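Local coordinates for protein putative cytidylyltransferase (Burkholderia pseudomallei, PDB 5X9Q) that probably transfers the adenylyl group of ATP to D-glycero-beta-D-manno-heptose 1-phosphate, giving ADP-D-glycero-beta-D-manno-heptose and diphosphate, at residues 63-68 against 103-108; 38-43 against 119-124. All coordinates share one frame; numbering follows the deposited sequence.

After helix 24-30 the chain lays down strand 38-43, its first strand, runs through helix 50-62 and enters strand 65-71. After helices 73-76 and 90-98 it returns as strand 105-109 beside 65-71, and contact 1 closes that loop of 34 residues. Helix 115-121 follows, and the turn after it meets the start of strand 38-43 in contact 2, closing a loop of 75 residues that holds contact 1 within it. Both contacts reach one parallel sheet, contact 1 by pairing two strands, contact 2 by packing a helix end and turn on strand 38-43. Probable hydrogen bonds of Val39 N to Cys65 O and of Ile67 N to Val39 O join them.

Contact 1: 63-68 against 103-108; sequences GACLIV and VDWVVG
Two neighbouring parallel strands of the Rossmann-like sheet of the cytidylyltransferase family meet here, 65-68 pairing with 105-108, the latter at the sheet's outer side within this chain. Their backbones exchange bonds in parallel register: Val68 N donates to Trp105 O at 2.9 Å, and Val107 N to Val68 O nearly straight, with 173° at the hydrogen. At the start of the pairing Leu66 O is gripped twice, by Asp104 N at 2.9 Å in the carbonyl plane and by Trp105 N at 3.2 Å, tilted from it. Asp104 answers with its side chain. Its CG lies anti to the carbonyl carbon, beside the backbone N (chi1 -61°). OD2 accepts from Leu66 N at 2.9 Å on its anti side, a side-chain acceptor where the strand pairing is only starting. The same oxygen forms a salt bridge with Lys60. On one face of the sheet, Cys65 SG sits at the edge of the Trp105 indole, near its plane and 4.0 Å from CD1, while Ile67 CG1 lies by Trp105 CB; helix 24-30 packs on Ile67 and Trp105. On the other face Val68 CG2 fits against both methyls of Val103, 3.9 Å from CG2, the two side chains crossing at about a right angle. The branched side chains of Ile67 and Val68 fill the two faces of their strand, against helices 24-30 and 90-98 respectively. The lysine would be expected to stabilise the charged form of Asp104, which would make its bond to Leu66 N a charge-assisted one beside otherwise neutral backbone bonds.

Contact 2: 38-43 against 119-124; sequences VVFTNG and EAVHPD
Val38 N donates to Asp124 OD2 at 2.8 Å, with an angle of 166° at the hydrogen, and Asp124 N returns a bond to Val38 O at 2.9 Å. The second is more bent, 131° at the hydrogen; its donor lies in the carbonyl plane, on a lone pair. The carboxylate is met on its anti side, 20° out of its plane. With CG of Asp124 anti to its carbonyl carbon and beside its own N (chi1 -57°), one residue bonds to both the backbone N and O of Val38. An aspartate suits this place because its short side chain lets OD2 and its own N-H work together. Next to this polar pair the contact is apolar. Pro123 CB presses on Phe40 CB at 3.5 Å, with CG close behind, while Val121 CG1 approaches the Phe40 ring obliquely, 4.2 Å from CD2, the two side chains crossing at about a right angle. Helix 115-121 ends at Val121, and His122, with positive phi, turns the chain out of it. Pro123 then carries it on towards strand 125-129. Val38 and Phe40 continue the backbone pairing with that strand, the Phe40 side chain also touches Leu117 and Ile118 of the helix, and on the strand's far side Val39 bonds to strand 65-71, placing strand 38-43 between its two sheet neighbours with helix 115-121 packed on the Phe40 face.

Contact 1: 63-68 against 103-108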
loop_
_atom_site.group_PDB
_atom_site.type_symbol
_atom_site.label_atom_id
_atom_site.label_comp_id
_atom_site.label_asym_id
_atom_site.label_seq_id
_atom_site.Cartn_x
_atom_site.Cartn_y
_atom_site.Cartn_z
ATOM N N GLY A 63 -17.253 8.210 -0.142
ATOM C CA GLY A 63 -18.177 7.709 0.857
ATOM C C GLY A 63 -17.568 7.758 2.236
ATOM O O GLY A 63 -16.568 8.423 2.420
ATOM N N ALA A 64 -18.190 7.094 3.207
ATOM C CA ALA A 64 -17.690 7.069 4.580
ATOM C C ALA A 64 -17.030 5.728 4.925
ATOM O O ALA A 64 -16.490 5.530 6.009
ATOM C CB ALA A 64 -18.813 7.359 5.544
ATOM N N CYS A 65 -17.096 4.787 4.005
ATOM C CA CYS A 65 -16.727 3.431 4.331
ATOM C C CYS A 65 -16.401 2.677 3.045
ATOM O O CYS A 65 -17.178 2.730 2.085
ATOM C CB CYS A 65 -17.885 2.781 5.089
ATOM S SG CYS A 65 -17.632 1.090 5.418
ATOM N N LEU A 66 -15.266 1.985 3.002
ATOM C CA LEU A 66 -14.881 1.324 1.772
ATOM C C LEU A 66 -14.644 -0.150 1.970
ATOM O O LEU A 66 -13.743 -0.549 2.713
ATOM C CB LEU A 66 -13.630 1.955 1.184
ATOM C CG LEU A 66 -13.087 1.243 -0.058
ATOM C CD1 LEU A 66 -14.109 1.238 -1.208
ATOM C CD2 LEU A 66 -11.723 1.816 -0.514
ATOM N N ILE A 67 -15.423 -0.946 1.241
ATOM C CA ILE A 67 -15.305 -2.395 1.257
ATOM C C ILE A 67 -14.715 -2.878 -0.064
ATOM O O ILE A 67 -15.154 -2.463 -1.140
ATOM C CB ILE A 67 -16.691 -3.061 1.494
ATOM C CG1 ILE A 67 -17.370 -2.467 2.728
ATOM C CG2 ILE A 67 -16.559 -4.569 1.595
ATOM C CD1 ILE A 67 -18.722 -3.064 3.034
ATOM N N VAL A 68 -13.721 -3.758 0.011
ATOM C CA VAL A 68 -13.125 -4.348 -1.185
ATOM C C VAL A 68 -13.389 -5.865 -1.236
ATOM O O VAL A 68 -13.117 -6.591 -0.278
ATOM C CB VAL A 68 -11.622 -4.075 -1.233
ATOM C CG1 VAL A 68 -11.055 -4.501 -2.571
ATOM C CG2 VAL A 68 -11.362 -2.582 -0.995
ATOM N N VAL A 103 -8.720 1.641 2.946
ATOM C CA VAL A 103 -9.629 0.490 2.925
ATOM C C VAL A 103 -10.149 0.215 4.323
ATOM O O VAL A 103 -9.368 0.210 5.273
ATOM C CB VAL A 103 -8.919 -0.822 2.393
ATOM C CG1 VAL A 103 -9.818 -2.048 2.586
ATOM C CG2 VAL A 103 -8.525 -0.718 0.934
ATOM N N ASP A 104 -11.442 -0.029 4.484
ATOM C CA ASP A 104 -11.941 -0.384 5.816
ATOM C C ASP A 104 -12.179 -1.880 5.989
ATOM O O ASP A 104 -11.888 -2.436 7.040
ATOM C CB ASP A 104 -13.236 0.362 6.121
ATOM C CG ASP A 104 -13.036 1.858 6.115
ATOM O OD1 ASP A 104 -12.517 2.392 7.126
ATOM O OD2 ASP A 104 -13.360 2.495 5.086
ATOM N N TRP A 105 -12.685 -2.544 4.957
ATOM C CA TRP A 105 -13.032 -3.953 5.089
ATOM C C TRP A 105 -12.649 -4.697 3.827
ATOM O O TRP A 105 -12.896 -4.218 2.731
ATOM C CB TRP A 105 -14.537 -4.138 5.372
ATOM C CG TRP A 105 -15.017 -3.396 6.603
ATOM C CD1 TRP A 105 -15.745 -2.225 6.642
ATOM C CD2 TRP A 105 -14.763 -3.750 7.966
ATOM N NE1 TRP A 105 -15.968 -1.855 7.944
ATOM C CE2 TRP A 105 -15.378 -2.771 8.776
ATOM C CE3 TRP A 105 -14.087 -4.811 8.585
ATOM C CZ2 TRP A 105 -15.325 -2.816 10.170
ATOM C CZ3 TRP A 105 -14.040 -4.854 9.969
ATOM C CH2 TRP A 105 -14.659 -3.867 10.745
ATOM N N VAL A 106 -12.051 -5.872 3.986
ATOM C CA VAL A 106 -11.701 -6.712 2.843
ATOM C C VAL A 106 -12.412 -8.067 2.982
ATOM O O VAL A 106 -12.266 -8.751 4.007
ATOM C CB VAL A 106 -10.167 -6.921 2.723
ATOM C CG1 VAL A 106 -9.821 -7.662 1.436
ATOM C CG2 VAL A 106 -9.436 -5.559 2.785
ATOM N N VAL A 107 -13.193 -8.421 1.957
ATOM C CA VAL A 107 -13.987 -9.656 1.929
ATOM C C VAL A 107 -13.648 -10.495 0.707
ATOM O O VAL A 107 -13.591 -9.967 -0.407
ATOM C CB VAL A 107 -15.490 -9.370 1.858
ATOM C CG1 VAL A 107 -16.257 -10.666 1.708
ATOM C CG2 VAL A 107 -15.927 -8.679 3.077
ATOM N N GLY A 108 -13.423 -11.790 0.891
ATOM C CA GLY A 108 -13.242 -12.677 -0.253
ATOM C C GLY A 108 -14.563 -13.216 -0.782
ATOM O O GLY A 108 -15.512 -13.363 -0.017
#

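Contact 2: 38-43 against 119-124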
loop_
_atom_site.group_PDB
_atom_site.type_symbol
_atom_site.label_atom_id
_atom_site.label_comp_id
_atom_site.label_asym_id
_atom_site.label_seq_id
_atom_site.Cartn_x
_atom_site.Cartn_y
_atom_site.Cartn_z
ATOM N N VAL A 38 -21.993 3.623 2.043
ATOM C CA VAL A 38 -21.071 2.512 1.959
ATOM C C VAL A 38 -20.588 2.304 0.533
ATOM O O VAL A 38 -21.391 2.197 -0.403
ATOM C CB VAL A 38 -21.722 1.240 2.483
ATOM C CG1 VAL A 38 -20.793 0.045 2.310
ATOM C CG2 VAL A 38 -22.122 1.443 3.951
ATOM N N VAL A 39 -19.270 2.276 0.370
ATOM C CA VAL A 39 -18.669 2.127 -0.947
ATOM C C VAL A 39 -18.102 0.711 -1.131
ATOM O O VAL A 39 -17.464 0.132 -0.225
ATOM C CB VAL A 39 -17.583 3.173 -1.165
ATOM C CG1 VAL A 39 -17.165 3.208 -2.616
ATOM C CG2 VAL A 39 -18.119 4.545 -0.781
ATOM N N PHE A 40 -18.356 0.145 -2.305
ATOM C CA PHE A 40 -17.890 -1.194 -2.599
ATOM C C PHE A 40 -17.091 -1.207 -3.868
ATOM O O PHE A 40 -17.419 -0.482 -4.812
ATOM C CB PHE A 40 -19.054 -2.172 -2.736
ATOM C CG PHE A 40 -18.614 -3.582 -3.011
ATOM C CD1 PHE A 40 -18.338 -4.014 -4.307
ATOM C CD2 PHE A 40 -18.463 -4.473 -1.969
ATOM C CE1 PHE A 40 -17.912 -5.300 -4.548
ATOM C CE2 PHE A 40 -18.038 -5.777 -2.207
ATOM C CZ PHE A 40 -17.758 -6.185 -3.493
ATOM N N THR A 41 -16.031 -2.024 -3.875
ATOM C CA THR A 41 -15.329 -2.360 -5.098
ATOM C C THR A 41 -14.763 -3.790 -5.032
ATOM O O THR A 41 -14.631 -4.367 -3.964
ATOM C CB THR A 41 -14.196 -1.368 -5.370
ATOM O OG1 THR A 41 -13.800 -1.488 -6.739
ATOM C CG2 THR A 41 -12.983 -1.656 -4.478
ATOM N N ASN A 42 -14.394 -4.351 -6.171
ATOM C CA ASN A 42 -13.869 -5.694 -6.192
ATOM C C ASN A 42 -12.746 -5.821 -7.199
ATOM O O ASN A 42 -12.617 -4.987 -8.107
ATOM C CB ASN A 42 -14.948 -6.723 -6.518
ATOM C CG ASN A 42 -15.556 -6.516 -7.889
ATOM O OD1 ASN A 42 -15.324 -7.307 -8.794
ATOM N ND2 ASN A 42 -16.372 -5.477 -8.035
ATOM N N GLY A 43 -11.924 -6.855 -7.022
ATOM C CA GLY A 43 -10.831 -7.096 -7.946
ATOM C C GLY A 43 -9.936 -8.247 -7.539
ATOM O O GLY A 43 -10.089 -8.863 -6.485
ATOM N N GLU A 119 -24.994 -8.303 -3.384
ATOM C CA GLU A 119 -26.368 -8.374 -2.944
ATOM C C GLU A 119 -26.366 -8.419 -1.414
ATOM O O GLU A 119 -27.153 -7.727 -0.742
ATOM C CB GLU A 119 -27.077 -9.590 -3.592
ATOM C CG GLU A 119 -28.521 -9.849 -3.134
ATOM C CD GLU A 119 -29.288 -10.841 -4.047
ATOM O OE1 GLU A 119 -29.227 -10.719 -5.293
ATOM O OE2 GLU A 119 -29.915 -11.788 -3.522
ATOM N N ALA A 120 -25.425 -9.177 -0.873
ATOM C CA ALA A 120 -25.338 -9.384 0.568
ATOM C C ALA A 120 -24.846 -8.128 1.293
ATOM O O ALA A 120 -25.297 -7.804 2.385
ATOM C CB ALA A 120 -24.420 -10.594 0.862
ATOM N N VAL A 121 -23.912 -7.427 0.671
ATOM C CA VAL A 121 -23.291 -6.262 1.266
ATOM C C VAL A 121 -24.171 -5.006 1.145
ATOM O O VAL A 121 -24.162 -4.136 2.018
ATOM C CB VAL A 121 -21.935 -6.002 0.598
ATOM C CG1 VAL A 121 -21.395 -4.623 0.978
ATOM C CG2 VAL A 121 -20.940 -7.109 0.982
ATOM N N HIS A 122 -24.910 -4.908 0.041
ATOM C CA HIS A 122 -25.806 -3.783 -0.182
ATOM C C HIS A 122 -25.173 -2.384 -0.156
ATOM O O HIS A 122 -25.672 -1.484 0.524
ATOM C CB HIS A 122 -26.961 -3.839 0.809
ATOM C CG HIS A 122 -28.166 -3.064 0.382
ATOM N ND1 HIS A 122 -29.179 -3.616 -0.371
ATOM C CD2 HIS A 122 -28.532 -1.780 0.620
ATOM C CE1 HIS A 122 -30.117 -2.708 -0.584
ATOM N NE2 HIS A 122 -29.747 -1.585 0.008
ATOM N N PRO A 123 -24.056 -2.204 -0.871
ATOM C CA PRO A 123 -23.444 -0.865 -0.963
ATOM C C PRO A 123 -24.375 0.246 -1.435
ATOM O O PRO A 123 -25.288 -0.030 -2.191
ATOM C CB PRO A 123 -22.311 -1.049 -1.982
ATOM C CG PRO A 123 -22.836 -2.129 -2.913
ATOM C CD PRO A 123 -23.608 -3.076 -2.005
ATOM N N ASP A 124 -24.115 1.483 -1.024
ATOM C CA ASP A 124 -24.788 2.634 -1.586
ATOM C C ASP A 124 -24.063 3.060 -2.858
ATOM O O ASP A 124 -24.654 3.644 -3.770
ATOM C CB ASP A 124 -24.806 3.798 -0.590
ATOM C CG ASP A 124 -25.450 3.421 0.719
ATOM O OD1 ASP A 124 -26.613 2.946 0.693
ATOM O OD2 ASP A 124 -24.774 3.559 1.769
#